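TRAP-type transporter, periplasmic component (Cupriavidus necator, PDB 4P8B) probably serves as the periplasmic solute-binding component of a TRAP transporter and binds (S)-2-acetolactate. Local coordinates at residues K57-G62 / K265-D270. Residues are numbered along the deposited sequence; the frame is centred on the assembly and turned at random.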
ATOM      1  N   LYS A  57      24.507  -1.021   3.020  1.00 21.39           N
ATOM      2  CA  LYS A  57      25.833  -0.730   2.507  1.00 23.54           C
ATOM      3  C   LYS A  57      26.742  -0.376   3.665  1.00 23.79           C
ATOM      4  O   LYS A  57      27.830  -0.947   3.797  1.00 24.98           O
ATOM      5  CB  LYS A  57      25.763   0.413   1.506  1.00 22.45           C
ATOM      6  CG  LYS A  57      27.061   0.580   0.728  1.00 26.45           C
ATOM      7  CD  LYS A  57      26.845   1.471  -0.475  1.00 37.33           C
ATOM      8  CE  LYS A  57      27.191   2.907  -0.148  1.00 38.51           C
ATOM      9  NZ  LYS A  57      28.652   3.132  -0.320  1.00 43.40           N
ATOM     10  N   GLN A  58      26.313   0.564   4.493  1.00 23.51           N
ATOM     11  CA  GLN A  58      27.083   1.022   5.640  1.00 24.90           C
ATOM     12  C   GLN A  58      27.489  -0.129   6.552  1.00 26.59           C
ATOM     13  O   GLN A  58      28.654  -0.243   6.922  1.00 26.64           O
ATOM     14  CB  GLN A  58      26.269   2.050   6.427  1.00 28.80           C
ATOM     15  CG  GLN A  58      26.983   2.620   7.646  1.00 34.70           C
ATOM     16  CD  GLN A  58      26.274   3.835   8.229  1.00 37.92           C
ATOM     17  OE1 GLN A  58      25.198   4.224   7.770  1.00 42.69           O
ATOM     18  NE2 GLN A  58      26.877   4.436   9.252  1.00 47.92           N
ATOM     19  N   ARG A  59      26.540  -0.997   6.887  1.00 24.30           N
ATOM     20  CA  ARG A  59      26.738  -2.020   7.918  1.00 24.98           C
ATOM     21  C   ARG A  59      27.378  -3.301   7.387  1.00 25.45           C
ATOM     22  O   ARG A  59      27.767  -4.185   8.172  1.00 28.47           O
ATOM     23  CB  ARG A  59      25.389  -2.328   8.586  1.00 23.66           C
ATOM     24  CG  ARG A  59      24.814  -1.133   9.336  1.00 23.26           C
ATOM     25  CD  ARG A  59      23.422  -1.429   9.878  1.00 24.12           C
ATOM     26  NE  ARG A  59      22.828  -0.269  10.545  1.00 24.25           N
ATOM     27  CZ  ARG A  59      21.585  -0.223  11.038  1.00 23.20           C
ATOM     28  NH1 ARG A  59      20.777  -1.276  10.959  1.00 19.98           N
ATOM     29  NH2 ARG A  59      21.158   0.879  11.628  1.00 24.41           N
ATOM     30  N   THR A  60      27.505  -3.409   6.070  1.00 25.26           N
ATOM     31  CA  THR A  60      28.271  -4.503   5.473  1.00 26.08           C
ATOM     32  C   THR A  60      29.633  -4.044   4.973  1.00 27.40           C
ATOM     33  O   THR A  60      30.267  -4.740   4.183  1.00 28.05           O
ATOM     34  CB  THR A  60      27.542  -5.168   4.297  1.00 25.18           C
ATOM     35  OG1 THR A  60      27.349  -4.215   3.232  1.00 24.64           O
ATOM     36  CG2 THR A  60      26.206  -5.728   4.766  1.00 24.02           C
ATOM     37  N   ASN A  61      30.053  -2.862   5.404  1.00 27.86           N
ATOM     38  CA  ASN A  61      31.363  -2.349   5.015  1.00 29.28           C
ATOM     39  C   ASN A  61      31.455  -2.145   3.507  1.00 29.08           C
ATOM     40  O   ASN A  61      32.546  -2.136   2.940  1.00 30.29           O
ATOM     41  CB  ASN A  61      32.479  -3.304   5.485  1.00 30.76           C
ATOM     42  CG  ASN A  61      32.622  -3.348   7.004  1.00 31.33           C
ATOM     43  OD1 ASN A  61      32.466  -2.333   7.682  1.00 31.31           O
ATOM     44  ND2 ASN A  61      32.974  -4.530   7.545  1.00 32.00           N
ATOM     45  N   GLY A  62      30.312  -1.966   2.845  1.00 27.63           N
ATOM     46  CA  GLY A  62      30.309  -1.748   1.411  1.00 27.42           C
ATOM     47  C   GLY A  62      30.160  -3.024   0.604  1.00 27.24           C
ATOM     48  O   GLY A  62      30.153  -2.985  -0.624  1.00 27.15           O
ATOM     49  N   LYS A 265      18.349  -7.866   7.492  1.00 21.22           N
ATOM     50  CA  LYS A 265      17.086  -7.931   8.208  1.00 20.16           C
ATOM     51  C   LYS A 265      16.972  -6.785   9.192  1.00 19.70           C
ATOM     52  O   LYS A 265      15.969  -6.086   9.197  1.00 18.37           O
ATOM     53  CB  LYS A 265      16.937  -9.268   8.931  1.00 21.04           C
ATOM     54  CG  LYS A 265      15.646  -9.387   9.730  1.00 22.27           C
ATOM     55  CD  LYS A 265      15.396 -10.829  10.138  1.00 33.26           C
ATOM     56  CE  LYS A 265      14.027 -10.992  10.783  1.00 34.83           C
ATOM     57  NZ  LYS A 265      13.637 -12.426  10.923  1.00 40.31           N
ATOM     58  N   GLN A 266      17.981  -6.554  10.025  1.00 20.88           N
ATOM     59  CA  GLN A 266      17.871  -5.457  10.989  1.00 20.62           C
ATOM     60  C   GLN A 266      17.792  -4.099  10.277  1.00 19.74           C
ATOM     61  O   GLN A 266      17.118  -3.171  10.738  1.00 18.91           O
ATOM     62  CB  GLN A 266      19.033  -5.473  11.988  1.00 22.30           C
ATOM     63  CG  GLN A 266      18.907  -4.421  13.072  1.00 23.86           C
ATOM     64  CD  GLN A 266      17.672  -4.627  13.939  1.00 23.10           C
ATOM     65  OE1 GLN A 266      17.430  -5.724  14.432  1.00 33.86           O
ATOM     66  NE2 GLN A 266      16.884  -3.570  14.122  1.00 23.22           N
ATOM     67  N   ALA A 267      18.479  -3.977   9.152  1.00 20.06           N
ATOM     68  CA  ALA A 267      18.421  -2.748   8.379  1.00 19.39           C
ATOM     69  C   ALA A 267      17.003  -2.518   7.840  1.00 17.68           C
ATOM     70  O   ALA A 267      16.516  -1.383   7.842  1.00 16.91           O
ATOM     71  CB  ALA A 267      19.430  -2.777   7.248  1.00 20.22           C
ATOM     72  N   ALA A 268      16.341  -3.592   7.408  1.00 17.23           N
ATOM     73  CA  ALA A 268      14.945  -3.500   6.974  1.00 15.77           C
ATOM     74  C   ALA A 268      14.024  -3.090   8.135  1.00 15.07           C
ATOM     75  O   ALA A 268      13.129  -2.269   7.968  1.00 14.01           O
ATOM     76  CB  ALA A 268      14.490  -4.814   6.386  1.00 15.74           C
ATOM     77  N   VAL A 269      14.249  -3.667   9.314  1.00 15.81           N
ATOM     78  CA  VAL A 269      13.456  -3.312  10.490  1.00 15.38           C
ATOM     79  C   VAL A 269      13.614  -1.831  10.843  1.00 15.21           C
ATOM     80  O   VAL A 269      12.626  -1.133  11.082  1.00 14.33           O
ATOM     81  CB  VAL A 269      13.854  -4.213  11.676  1.00 19.42           C
ATOM     82  CG1 VAL A 269      13.282  -3.686  13.008  1.00 18.63           C
ATOM     83  CG2 VAL A 269      13.390  -5.635  11.393  1.00 19.77           C
ATOM     84  N   ASP A 270      14.858  -1.348  10.838  1.00 16.24           N
ATOM     85  CA  ASP A 270      15.150   0.062  11.114  1.00 16.80           C
ATOM     86  C   ASP A 270      14.543   0.982  10.057  1.00 15.32           C
ATOM     87  O   ASP A 270      13.922   2.006  10.374  1.00 15.39           O
ATOM     88  CB  ASP A 270      16.662   0.305  11.183  1.00 17.92           C
ATOM     89  CG  ASP A 270      17.310  -0.367  12.371  1.00 22.32           C
ATOM     90  OD1 ASP A 270      16.574  -0.812  13.275  1.00 21.03           O
ATOM     91  OD2 ASP A 270      18.565  -0.454  12.397  1.00 20.60           O
TER
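Arg59 sets its CG beside the backbone N (chi1 -64°), then runs extended through CD and NE, and this straight reach carries its guanidinium across to Asp270. Asp270 CG is likewise anti to its carbonyl carbon, beside the backbone N. The result is an end-on salt bridge in which two nitrogens share one oxygen. Arg59 NH1 lies 2.8 Å from Asp270 OD2, and Arg59 NH2 lies 3.0 Å from the same atom. OD2 sits almost in the guanidinium plane and is met on its anti side, with both nitrogens somewhat out of the carboxylate plane. The carboxylate stands at 82° to the guanidinium, and with both nitrogens on OD2 this is not the flat pairing of one nitrogen to each oxygen. The other oxygen has a separate partner: Gln266 NE2 donates to Asp270 OD1 at 2.9 Å from above the carboxylate plane. Gln266 stands one helical turn earlier, which brings its amide close; the bond probably limits the carboxylate's rotation. Arg59 NH1 also packs 3.8 Å from Ala267 CA.

Arg59 is the last residue of helix 44-59, which ends in a Schellman motif with Asn61 as C-prime and Gly62 N bonded to Lys57 O. The bridge thus ties this C-terminal end to helix 258-279, away from the ligand pocket. Ala267 also rests on Trp52, Leu55 and Val56 of helix 44-59, while Ala268 touches Leu147 and Ala148 of strand 144-154.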